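Phenylalanine/tyrosine ammonia-lyase (Rhodosporidium toruloides, PDB 1Y2M) catalyses the non-oxidative deamination of L-phenylalanine and L-tyrosine to trans-cinnamate and p-coumarate, the commitment step of phenylpropanoid pathways. Local coordinates at residues V274-A279 with A416-T421; S290-S295 with N709-M714; R333-G338 with S659-I664. One frame throughout, in Å; residues are numbered along the deposited sequence. Where two conformers were deposited one is given.

Interaction 1. Residues V274-A279 with A416-T421; sequences VSASMA and AAVANT
Ser275 opens the contact with Val418, where helix 273-303 lies beside helix 416-443 in this largely helical ammonia-lyase. The short segments run in much the same direction, 25° apart, with their axes 9.6 Å from each other. Val418 carries most of the contact with its two methyl branches. CG1 stands anti to the backbone N (chi1 178°) and reaches the first helix 3.6 Å from Ser275 O. It also touches Ser275 CB. In one of its two conformers, the hydroxyl of Ser275 is bonded to Thr272 O, just before the segment. The CB of Ala276 meets the other branch, Val418 CG2, at 4.3 Å. One turn on from Ser275, Ala279 points its CB at Val418 CG1. The two carbons are 3.5 Å apart, closer than two carbons normally pack. Ala279 CB is also grazed by Thr421, whose OG1 donates a hydrogen bond to Val418 O at 2.7 Å, within its own helix. A second subunit joins helix 416-443 through its Asp378, which is bonded to Asn420. With no hydrogen bond between the segments, the contact is one of close fit: the methyls of Val418 lie against small residues and the backbone of the first helix.

Interaction 2. Residues S290-S295 with N709-M714; sequences SLLSQS and NVLLKM
Leu711 and Met714 meet Leu292 and Ser295 with no flat group taking part in the contact. Branched and bent chains make it instead. The motif is a helix-helix crossing in the mainly helical fold of the PAL/histidase family. The C-terminal helix 708-714 lies across the long helix 273-303, with the axes of the two segments at 55° and 10.2 Å apart. Leu711 is at the centre. Its CG lies on the far side from the carbonyl carbon, close to the backbone N (chi1 -64°), and its two methyls divide the work. CD1 lies 4.1 Å from Leu292 CB and also reaches the CB of Leu291. CD2 touches the backbone at Leu292 CA, 3.9 Å away, and comes to 3.7 Å from Ser295 OG. The side chains of Leu292 and Leu711 cross obliquely. An alanine in place of Leu711 would probably open a gap between the helices and leave Leu292 without the methyls that cover it, with Ser295 OG keeping only Met714 of its two neighbours on the second helix. Ser295 is the polar member of this buried group. Its OG makes a weak hydrogen bond to Leu291 O in its own helix, at 3.3 Å. On the side of the second helix it meets Leu711 CD2 and Met714 CE. Other helices close the surroundings. Leu335 of helix 323-336 packs on both Ser295 and Met714, and Val48 of helix 44-52 packs on Leu291. Met714, deposited as selenomethionine, has a chain bent at its last torsion (chi3 77°), which turns CE toward Ser295. There CE lies 3.6 Å from Ser295 OG and 3.7 Å from Ser295 CB.

Interaction 3. Residues R333-G338 with S659-I664; sequences RKLLEG and SPRTQI
Gly338 and Ser659 bring their CA atoms to 4.9 Å, where the end of helix 323-336 meets the residues leading up to helix 662-672. The motif is a helix C terminus packed against the approach to another helix. Glu337 is the first residue to leave the helical backbone, and Gly338 follows with a positive phi of 85°. A CB on Gly338 would clash with Pro660 CD, and at this phi it would also press on the carbonyl O of Glu337. Pro660 CD itself packs against Glu337 O. Ser659 meets the helix end with its hydroxyl. Its OG lies 2.8 Å from Leu335 O and 3.0 Å from Glu337 O. Its single proton can go to either carbonyl, and the geometry leaves both within reach. The backbone N of Ser659 is bonded to Glu302 of helix 273-303, and the same carboxylate takes the hydroxyl of Thr662. The methyl of Thr662 rests near Leu335 O. Arg661 reaches across to Leu335 and Lys334. Its chain is extended from CG to NE, and its CB touches Leu335 CD2 at 3.9 Å, the two side chains crossing at about a right angle. Lys334 covers one face of the guanidinium. An unusual second torsion (chi2 133°) sets its CD over the centre of the group, 3.6 Å above the plane. Lys334 CG comes to 3.4 Å from Arg661 NE. Arg661 NH1 is hydrogen-bonded to Met714 O of the C-terminal helix, which probably helps fix the rotation of the group. The two like charges lie close and may repel, with Lys334 NZ 4.7 Å from Arg661 NH2.

From the N terminus, helix 273-303 comes first and serves two contacts. Its early part meets 416-421 in interaction 1, closing a loop of 136 residues. Its later half is met by 709-714, near the C terminus, so interaction 2 closes a far longer loop. Interaction 3 joins 333-338 to 659-664 and is nested inside that loop. Interaction 1 crosses both others along the chain. Interactions 2 and 3 touch, with centres 11 Å apart, and Leu335 and Arg661 reach Met714. Interaction 1 is about 36 Å from interaction 3, centre to centre. Interactions 2 and 3 tie the C-terminal part to helices 273-303 and 323-336, while interaction 1 joins helices 273-303 and 416-443.

Interaction 1. Residues V274-A279 with A416-T421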
ATOM      1  N   VAL B 274     -23.543  -1.118  11.544  1.00  8.45           N
ATOM      2  CA  VAL B 274     -22.805  -2.357  11.382  1.00  6.58           C
ATOM      3  C   VAL B 274     -21.308  -2.065  11.461  1.00  8.79           C
ATOM      4  O   VAL B 274     -20.577  -2.706  12.211  1.00  9.01           O
ATOM      5  CB  VAL B 274     -23.181  -3.026  10.077  1.00  8.62           C
ATOM      6  CG1 VAL B 274     -22.361  -4.300   9.884  1.00  8.56           C
ATOM      7  CG2 VAL B 274     -24.713  -3.300  10.022  1.00  9.93           C
ATOM      8  N   SER B 275     -20.848  -1.071  10.715  0.50  8.78           N
ATOM      9  CA  SER B 275     -19.436  -0.686  10.823  0.50  7.94           C
ATOM     10  C   SER B 275     -19.091  -0.168  12.212  0.50  8.83           C
ATOM     11  O   SER B 275     -18.025  -0.495  12.751  0.50  9.89           O
ATOM     12  CB  SER B 275     -19.080   0.349   9.762  0.50  8.05           C
ATOM     13  OG  SER B 275     -19.990   1.423   9.834  0.50  7.68           O
ATOM     14  N   ALA B 276     -19.978   0.625  12.816  1.00 10.27           N
ATOM     15  CA  ALA B 276     -19.730   1.083  14.199  1.00  8.13           C
ATOM     16  C   ALA B 276     -19.638  -0.120  15.171  1.00  8.86           C
ATOM     17  O   ALA B 276     -18.832  -0.129  16.126  1.00  9.30           O
ATOM     18  CB  ALA B 276     -20.794   2.046  14.634  1.00  9.42           C
ATOM     19  N   SER B 277     -20.517  -1.094  14.985  1.00  9.29           N
ATOM     20  CA  SER B 277     -20.457  -2.277  15.829  1.00  8.37           C
ATOM     21  C   SER B 277     -19.092  -2.961  15.697  1.00  7.80           C
ATOM     22  O   SER B 277     -18.370  -3.216  16.672  1.00  9.37           O
ATOM     23  CB  SER B 277     -21.527  -3.262  15.425  1.00  9.55           C
ATOM     24  OG  SER B 277     -21.334  -4.428  16.201  1.00  8.54           O
HETATM   25  N   MSE B 278     -18.735  -3.321  14.471  1.00  8.60           N
HETATM   26  CA  MSE B 278     -17.469  -4.045  14.287  1.00  8.22           C
HETATM   27  C   MSE B 278     -16.249  -3.234  14.731  1.00  8.93           C
HETATM   28  O   MSE B 278     -15.276  -3.787  15.301  1.00  9.72           O
HETATM   29  CB  MSE B 278     -17.274  -4.502  12.849  1.00 10.34           C
HETATM   30  CG  MSE B 278     -16.186  -5.526  12.762  1.00 10.29           C
HETATM   31 SE   MSE B 278     -16.276  -6.486  11.051  1.00 20.37          SE
HETATM   32  CE  MSE B 278     -15.324  -8.203  11.602  1.00  9.77           C
ATOM     33  N   ALA B 279     -16.300  -1.937  14.450  1.00  8.92           N
ATOM     34  CA  ALA B 279     -15.274  -1.015  14.869  1.00  8.72           C
ATOM     35  C   ALA B 279     -15.149  -0.934  16.395  1.00  9.94           C
ATOM     36  O   ALA B 279     -14.043  -0.844  16.923  1.00  9.63           O
ATOM     37  CB  ALA B 279     -15.493   0.365  14.238  1.00  8.07           C
ATOM     38  N   ALA B 416     -17.501   7.914   7.580  1.00  8.96           N
ATOM     39  CA  ALA B 416     -16.083   8.306   7.518  1.00  8.05           C
ATOM     40  C   ALA B 416     -15.480   8.393   8.908  1.00  7.40           C
ATOM     41  O   ALA B 416     -14.346   7.983   9.132  1.00  9.86           O
ATOM     42  CB  ALA B 416     -15.909   9.573   6.755  1.00  8.11           C
ATOM     43  N   ALA B 417     -16.264   8.792   9.888  1.00  8.65           N
ATOM     44  CA  ALA B 417     -15.725   8.865  11.269  1.00  7.97           C
ATOM     45  C   ALA B 417     -15.310   7.455  11.693  1.00  9.79           C
ATOM     46  O   ALA B 417     -14.226   7.288  12.279  1.00  9.99           O
ATOM     47  CB  ALA B 417     -16.758   9.391  12.187  1.00 12.71           C
ATOM     48  N   VAL B 418     -16.099   6.442  11.315  1.00  9.12           N
ATOM     49  CA  VAL B 418     -15.804   5.046  11.712  1.00  9.66           C
ATOM     50  C   VAL B 418     -14.595   4.546  10.936  1.00  8.07           C
ATOM     51  O   VAL B 418     -13.693   3.913  11.513  1.00  9.86           O
ATOM     52  CB  VAL B 418     -16.984   4.078  11.470  1.00 10.21           C
ATOM     53  CG1 VAL B 418     -16.591   2.673  11.849  1.00  9.08           C
ATOM     54  CG2 VAL B 418     -18.229   4.549  12.204  1.00 11.08           C
ATOM     55  N   ALA B 419     -14.574   4.813   9.613  1.00  8.36           N
ATOM     56  CA  ALA B 419     -13.488   4.312   8.781  1.00  9.83           C
ATOM     57  C   ALA B 419     -12.185   4.913   9.298  1.00 10.28           C
ATOM     58  O   ALA B 419     -11.162   4.187   9.408  1.00  9.26           O
ATOM     59  CB  ALA B 419     -13.703   4.725   7.379  1.00 10.85           C
ATOM     60  N   ASN B 420     -12.243   6.196   9.665  1.00 10.66           N
ATOM     61  CA  ASN B 420     -11.073   6.904  10.218  1.00 11.33           C
ATOM     62  C   ASN B 420     -10.466   6.177  11.394  1.00  8.84           C
ATOM     63  O   ASN B 420      -9.249   5.957  11.455  1.00 11.12           O
ATOM     64  CB  ASN B 420     -11.499   8.339  10.627  1.00 13.85           C
ATOM     65  CG  ASN B 420     -10.384   9.171  11.362  1.00 17.16           C
ATOM     66  OD1 ASN B 420     -10.385   9.257  12.615  1.00 24.06           O
ATOM     67  ND2 ASN B 420      -9.528   9.855  10.593  1.00 17.27           N
ATOM     68  N   THR B 421     -11.304   5.761  12.327  1.00  7.28           N
ATOM     69  CA  THR B 421     -10.792   5.076  13.502  1.00  9.41           C
ATOM     70  C   THR B 421     -10.110   3.775  13.127  1.00 10.54           C
ATOM     71  O   THR B 421      -9.105   3.352  13.740  1.00 10.24           O
ATOM     72  CB  THR B 421     -11.877   4.780  14.564  1.00  7.36           C
ATOM     73  OG1 THR B 421     -12.835   3.816  14.113  1.00  8.58           O
ATOM     74  CG2 THR B 421     -12.603   6.087  14.931  1.00  9.86           C
TER

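Interaction 2. Residues S290-S295 with N709-M714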
ATOM      1  N   SER B 290      -2.747  -3.254  23.254  1.00 10.23           N
ATOM      2  CA  SER B 290      -1.841  -2.156  23.563  1.00  8.13           C
ATOM      3  C   SER B 290      -1.321  -2.322  24.975  1.00  9.08           C
ATOM      4  O   SER B 290      -0.127  -2.187  25.237  1.00  9.54           O
ATOM      5  CB  SER B 290      -2.624  -0.837  23.485  1.00 10.38           C
ATOM      6  OG  SER B 290      -1.838   0.255  23.895  1.00 14.55           O
ATOM      7  N   LEU B 291      -2.217  -2.666  25.910  1.00  7.21           N
ATOM      8  CA  LEU B 291      -1.790  -2.869  27.314  1.00  8.92           C
ATOM      9  C   LEU B 291      -0.894  -4.083  27.433  1.00  8.52           C
ATOM     10  O   LEU B 291       0.093  -4.089  28.166  1.00  9.91           O
ATOM     11  CB  LEU B 291      -2.981  -2.951  28.264  1.00 11.01           C
ATOM     12  CG  LEU B 291      -3.784  -1.639  28.420  1.00 12.49           C
ATOM     13  CD1 LEU B 291      -4.892  -1.828  29.482  1.00 12.91           C
ATOM     14  CD2 LEU B 291      -2.905  -0.475  28.805  1.00 15.30           C
ATOM     15  N   LEU B 292      -1.213  -5.125  26.701  1.00  8.03           N
ATOM     16  CA  LEU B 292      -0.379  -6.346  26.704  1.00  9.07           C
ATOM     17  C   LEU B 292       1.029  -6.079  26.142  1.00  9.73           C
ATOM     18  O   LEU B 292       2.025  -6.611  26.619  1.00  8.93           O
ATOM     19  CB  LEU B 292      -1.091  -7.484  25.980  1.00  7.68           C
ATOM     20  CG  LEU B 292      -0.342  -8.807  25.785  1.00  9.57           C
ATOM     21  CD1 LEU B 292       0.051  -9.403  27.165  1.00 10.62           C
ATOM     22  CD2 LEU B 292      -1.118  -9.818  24.968  1.00 10.70           C
ATOM     23  N   SER B 293       1.114  -5.228  25.132  1.00  6.93           N
ATOM     24  CA  SER B 293       2.396  -4.819  24.542  1.00  6.99           C
ATOM     25  C   SER B 293       3.283  -4.157  25.605  1.00  9.56           C
ATOM     26  O   SER B 293       4.496  -4.374  25.660  1.00  9.92           O
ATOM     27  CB  SER B 293       2.163  -3.829  23.400  1.00 10.65           C
ATOM     28  OG  SER B 293       3.433  -3.440  22.893  1.00  8.70           O
ATOM     29  N   GLN B 294       2.661  -3.340  26.444  1.00  8.57           N
ATOM     30  CA  GLN B 294       3.370  -2.643  27.526  1.00  9.82           C
ATOM     31  C   GLN B 294       3.850  -3.637  28.594  1.00  8.87           C
ATOM     32  O   GLN B 294       4.979  -3.578  29.096  1.00  8.89           O
ATOM     33  CB  GLN B 294       2.467  -1.600  28.141  1.00  8.84           C
ATOM     34  CG  GLN B 294       2.306  -0.459  27.165  1.00  7.77           C
ATOM     35  CD  GLN B 294       1.371   0.634  27.640  1.00  9.86           C
ATOM     36  OE1 GLN B 294       1.535   1.130  28.749  1.00 11.30           O
ATOM     37  NE2 GLN B 294       0.421   1.015  26.820  1.00 12.42           N
ATOM     38  N   SER B 295       2.967  -4.553  28.937  1.00  8.30           N
ATOM     39  CA  SER B 295       3.297  -5.610  29.877  1.00 10.40           C
ATOM     40  C   SER B 295       4.461  -6.484  29.395  1.00  7.78           C
ATOM     41  O   SER B 295       5.386  -6.811  30.138  1.00  9.43           O
ATOM     42  CB  SER B 295       2.054  -6.455  30.216  1.00 13.68           C
ATOM     43  OG  SER B 295       1.054  -5.651  30.867  1.00 12.70           O
ATOM     44  N   ASN B 709      -8.820  -8.974  32.484  1.00  9.12           N
ATOM     45  CA  ASN B 709      -8.799  -8.592  33.916  1.00  9.99           C
ATOM     46  C   ASN B 709      -7.430  -8.756  34.569  1.00 10.58           C
ATOM     47  O   ASN B 709      -7.137  -8.105  35.541  1.00 12.73           O
ATOM     48  CB  ASN B 709      -9.872  -9.345  34.698  1.00 12.04           C
ATOM     49  CG  ASN B 709     -11.295  -8.773  34.458  1.00 20.25           C
ATOM     50  OD1 ASN B 709     -11.477  -7.600  34.061  1.00 24.45           O
ATOM     51  ND2 ASN B 709     -12.310  -9.602  34.724  1.00 29.65           N
ATOM     52  N   VAL B 710      -6.613  -9.623  34.007  1.00  9.59           N
ATOM     53  CA  VAL B 710      -5.205  -9.776  34.429  1.00  9.90           C
ATOM     54  C   VAL B 710      -4.375  -8.534  34.140  1.00  9.98           C
ATOM     55  O   VAL B 710      -3.682  -8.068  35.014  1.00 10.40           O
ATOM     56  CB  VAL B 710      -4.572 -11.014  33.784  1.00 12.87           C
ATOM     57  CG1 VAL B 710      -3.198 -11.251  34.344  1.00 11.00           C
ATOM     58  CG2 VAL B 710      -5.443 -12.209  34.005  1.00 15.70           C
ATOM     59  N   LEU B 711      -4.494  -7.998  32.929  1.00 10.88           N
ATOM     60  CA  LEU B 711      -3.834  -6.747  32.530  1.00 10.17           C
ATOM     61  C   LEU B 711      -4.295  -5.634  33.429  1.00 10.83           C
ATOM     62  O   LEU B 711      -3.475  -4.813  33.875  1.00 12.10           O
ATOM     63  CB  LEU B 711      -4.154  -6.451  31.063  1.00 11.38           C
ATOM     64  CG  LEU B 711      -3.586  -7.498  30.101  1.00 15.10           C
ATOM     65  CD1 LEU B 711      -4.136  -7.263  28.690  1.00 15.19           C
ATOM     66  CD2 LEU B 711      -2.084  -7.371  30.104  1.00 15.15           C
ATOM     67  N   LEU B 712      -5.593  -5.619  33.730  1.00 11.84           N
ATOM     68  CA  LEU B 712      -6.128  -4.541  34.587  1.00 11.61           C
ATOM     69  C   LEU B 712      -5.552  -4.633  35.977  1.00 11.75           C
ATOM     70  O   LEU B 712      -5.093  -3.645  36.534  1.00 12.39           O
ATOM     71  CB  LEU B 712      -7.655  -4.572  34.616  1.00 13.17           C
ATOM     72  CG  LEU B 712      -8.334  -3.388  35.315  1.00 18.59           C
ATOM     73  CD1 LEU B 712      -8.014  -2.064  34.655  1.00 24.85           C
ATOM     74  CD2 LEU B 712      -9.865  -3.617  35.382  1.00 21.56           C
ATOM     75  N   LYS B 713      -5.540  -5.833  36.545  1.00 12.68           N
ATOM     76  CA  LYS B 713      -5.004  -6.024  37.889  1.00 12.76           C
ATOM     77  C   LYS B 713      -3.521  -5.600  37.983  1.00 12.62           C
ATOM     78  O   LYS B 713      -3.106  -5.007  38.968  1.00 11.22           O
ATOM     79  CB  LYS B 713      -5.122  -7.497  38.267  1.00 18.20           C
ATOM     80  CG  LYS B 713      -5.273  -7.755  39.719  1.00 29.88           C
ATOM     81  CD  LYS B 713      -4.766  -9.132  40.134  1.00 26.54           C
ATOM     82  CE  LYS B 713      -5.701 -10.282  39.742  1.00 36.82           C
ATOM     83  NZ  LYS B 713      -5.311 -11.537  40.525  1.00 36.99           N
HETATM   84  N   MSE B 714      -2.736  -5.937  36.972  1.00 12.65           N
HETATM   85  CA  MSE B 714      -1.325  -5.582  36.940  1.00 13.43           C
HETATM   86  C   MSE B 714      -1.105  -4.087  36.884  1.00 15.29           C
HETATM   87  O   MSE B 714      -0.141  -3.605  37.449  1.00 13.87           O
HETATM   88  CB  MSE B 714      -0.583  -6.200  35.732  1.00 15.36           C
HETATM   89  CG  MSE B 714      -0.550  -7.674  35.612  1.00 18.46           C
HETATM   90 SE   MSE B 714      -0.085  -7.957  33.659  1.00 24.66          SE
HETATM   91  CE  MSE B 714       1.833  -7.553  33.768  1.00 16.05           C
TER

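Interaction 3. Residues R333-G338 with S659-I664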
ATOM      1  N   ARG B 333       6.999   1.768  34.084  1.00  7.25           N
ATOM      2  CA  ARG B 333       7.652   2.060  35.340  1.00  7.77           C
ATOM      3  C   ARG B 333       6.957   1.333  36.525  1.00  9.46           C
ATOM      4  O   ARG B 333       7.616   0.695  37.344  1.00  9.50           O
ATOM      5  CB  ARG B 333       7.651   3.601  35.571  1.00  7.20           C
ATOM      6  CG  ARG B 333       8.386   4.049  36.848  1.00 10.06           C
ATOM      7  CD  ARG B 333       8.637   5.549  36.893  1.00 10.53           C
ATOM      8  NE  ARG B 333       7.390   6.344  36.945  1.00  9.45           N
ATOM      9  CZ  ARG B 333       6.880   7.072  35.937  1.00  9.05           C
ATOM     10  NH1 ARG B 333       7.450   7.115  34.708  1.00  9.64           N
ATOM     11  NH2 ARG B 333       5.764   7.760  36.138  1.00  9.52           N
ATOM     12  N   LYS B 334       5.638   1.424  36.558  1.00  9.71           N
ATOM     13  CA  LYS B 334       4.825   0.781  37.602  1.00  9.69           C
ATOM     14  C   LYS B 334       5.068  -0.720  37.611  1.00  9.37           C
ATOM     15  O   LYS B 334       5.334  -1.310  38.655  1.00  9.10           O
ATOM     16  CB  LYS B 334       3.351   1.098  37.394  1.00 11.89           C
ATOM     17  CG  LYS B 334       2.445   0.298  38.334  1.00 20.12           C
ATOM     18  CD  LYS B 334       1.386   1.136  39.027  1.00 36.36           C
ATOM     19  CE  LYS B 334       0.398   1.727  38.098  1.00 35.47           C
ATOM     20  NZ  LYS B 334      -0.724   2.352  38.879  1.00 40.22           N
ATOM     21  N   LEU B 335       5.028  -1.324  36.432  1.00  8.70           N
ATOM     22  CA  LEU B 335       5.227  -2.767  36.318  1.00  8.57           C
ATOM     23  C   LEU B 335       6.608  -3.200  36.769  1.00 10.34           C
ATOM     24  O   LEU B 335       6.726  -4.301  37.294  1.00 13.32           O
ATOM     25  CB  LEU B 335       4.995  -3.233  34.896  1.00  9.65           C
ATOM     26  CG  LEU B 335       3.567  -3.072  34.350  1.00 12.29           C
ATOM     27  CD1 LEU B 335       3.568  -3.469  32.922  1.00 14.24           C
ATOM     28  CD2 LEU B 335       2.554  -3.919  35.157  1.00 11.05           C
ATOM     29  N   LEU B 336       7.652  -2.391  36.520  1.00  8.68           N
ATOM     30  CA  LEU B 336       9.023  -2.777  36.888  1.00  9.42           C
ATOM     31  C   LEU B 336       9.405  -2.530  38.346  1.00 10.45           C
ATOM     32  O   LEU B 336      10.437  -3.038  38.809  1.00 10.55           O
ATOM     33  CB  LEU B 336      10.069  -2.105  35.961  1.00  7.94           C
ATOM     34  CG  LEU B 336       9.959  -2.598  34.502  1.00  7.40           C
ATOM     35  CD1 LEU B 336      10.826  -1.762  33.560  1.00  9.00           C
ATOM     36  CD2 LEU B 336      10.318  -4.082  34.440  1.00 10.00           C
ATOM     37  N   GLU B 337       8.609  -1.763  39.081  1.00 10.63           N
ATOM     38  CA  GLU B 337       8.905  -1.530  40.492  1.00 12.55           C
ATOM     39  C   GLU B 337       8.979  -2.836  41.213  1.00 11.92           C
ATOM     40  O   GLU B 337       8.111  -3.686  41.051  1.00 11.71           O
ATOM     41  CB  GLU B 337       7.855  -0.666  41.148  1.00 14.62           C
ATOM     42  CG  GLU B 337       7.926   0.708  40.614  1.00 23.81           C
ATOM     43  CD  GLU B 337       7.823   1.778  41.657  1.00 35.64           C
ATOM     44  OE1 GLU B 337       7.799   1.467  42.881  1.00 38.94           O
ATOM     45  OE2 GLU B 337       7.787   2.942  41.209  1.00 43.72           O
ATOM     46  N   GLY B 338      10.033  -2.988  41.987  1.00 11.86           N
ATOM     47  CA  GLY B 338      10.172  -4.195  42.784  1.00 12.24           C
ATOM     48  C   GLY B 338      10.803  -5.370  42.064  1.00 10.86           C
ATOM     49  O   GLY B 338      11.063  -6.412  42.700  1.00 13.08           O
ATOM     50  N   SER B 659       8.970  -8.698  39.464  1.00 10.35           N
ATOM     51  CA  SER B 659       8.123  -7.654  40.047  1.00 11.37           C
ATOM     52  C   SER B 659       6.889  -8.264  40.579  1.00 11.15           C
ATOM     53  O   SER B 659       6.383  -9.168  39.956  1.00 11.51           O
ATOM     54  CB  SER B 659       7.627  -6.654  38.996  1.00 14.84           C
ATOM     55  OG  SER B 659       8.603  -5.670  38.884  1.00 35.84           O
ATOM     56  N   PRO B 660       6.328  -7.705  41.670  1.00 10.41           N
ATOM     57  CA  PRO B 660       5.036  -8.227  42.090  1.00 10.43           C
ATOM     58  C   PRO B 660       3.927  -8.124  41.051  1.00 12.42           C
ATOM     59  O   PRO B 660       2.996  -8.924  41.080  1.00 13.04           O
ATOM     60  CB  PRO B 660       4.689  -7.375  43.318  1.00 12.31           C
ATOM     61  CG  PRO B 660       5.546  -6.201  43.248  1.00 13.61           C
ATOM     62  CD  PRO B 660       6.815  -6.669  42.588  1.00 14.35           C
ATOM     63  N   ARG B 661       4.013  -7.117  40.179  1.00  7.84           N
ATOM     64  CA  ARG B 661       2.989  -6.876  39.171  1.00 11.19           C
ATOM     65  C   ARG B 661       3.201  -7.780  37.989  1.00 11.68           C
ATOM     66  O   ARG B 661       2.246  -8.231  37.368  1.00 11.42           O
ATOM     67  CB  ARG B 661       2.921  -5.392  38.757  1.00 12.42           C
ATOM     68  CG  ARG B 661       2.359  -4.507  39.851  1.00 12.73           C
ATOM     69  CD  ARG B 661       2.314  -3.055  39.474  1.00 16.02           C
ATOM     70  NE  ARG B 661       1.804  -2.237  40.575  1.00 17.81           N
ATOM     71  CZ  ARG B 661       0.516  -1.986  40.823  1.00 22.09           C
ATOM     72  NH1 ARG B 661      -0.449  -2.445  40.035  1.00 19.91           N
ATOM     73  NH2 ARG B 661       0.187  -1.226  41.859  1.00 21.78           N
ATOM     74  N   THR B 662       4.444  -8.033  37.613  1.00  8.61           N
ATOM     75  CA  THR B 662       4.637  -8.916  36.449  1.00 11.02           C
ATOM     76  C   THR B 662       4.438 -10.386  36.844  1.00 10.65           C
ATOM     77  O   THR B 662       4.112 -11.218  35.996  1.00 10.21           O
ATOM     78  CB  THR B 662       5.990  -8.757  35.750  1.00 10.78           C
ATOM     79  OG1 THR B 662       7.054  -8.973  36.662  1.00  9.84           O
ATOM     80  CG2 THR B 662       6.162  -7.360  35.123  1.00 13.06           C
ATOM     81  N   GLN B 663       4.610 -10.694  38.142  1.00  9.96           N
ATOM     82  CA  GLN B 663       4.323 -12.034  38.637  1.00 12.60           C
ATOM     83  C   GLN B 663       2.836 -12.424  38.372  1.00  8.48           C
ATOM     84  O   GLN B 663       2.500 -13.612  38.202  1.00 12.80           O
ATOM     85  CB  GLN B 663       4.665 -12.111  40.124  1.00 13.88           C
ATOM     86  CG  GLN B 663       4.577 -13.520  40.741  1.00 17.51           C
ATOM     87  CD  GLN B 663       4.925 -13.483  42.238  1.00 21.02           C
ATOM     88  OE1 GLN B 663       5.896 -12.836  42.623  1.00 31.60           O
ATOM     89  NE2 GLN B 663       4.097 -14.118  43.068  1.00 30.91           N
ATOM     90  N   ILE B 664       1.941 -11.436  38.353  1.00  8.34           N
ATOM     91  CA  ILE B 664       0.520 -11.683  38.090  1.00  9.40           C
ATOM     92  C   ILE B 664       0.320 -12.389  36.769  1.00 10.16           C
ATOM     93  O   ILE B 664      -0.454 -13.387  36.662  1.00 10.50           O
ATOM     94  CB  ILE B 664      -0.292 -10.375  38.182  1.00  8.36           C
ATOM     95  CG1 ILE B 664      -0.230  -9.865  39.610  1.00  8.10           C
ATOM     96  CG2 ILE B 664      -1.755 -10.621  37.783  1.00 12.94           C
ATOM     97  CD1 ILE B 664      -0.759  -8.391  39.816  1.00 12.90           C
TER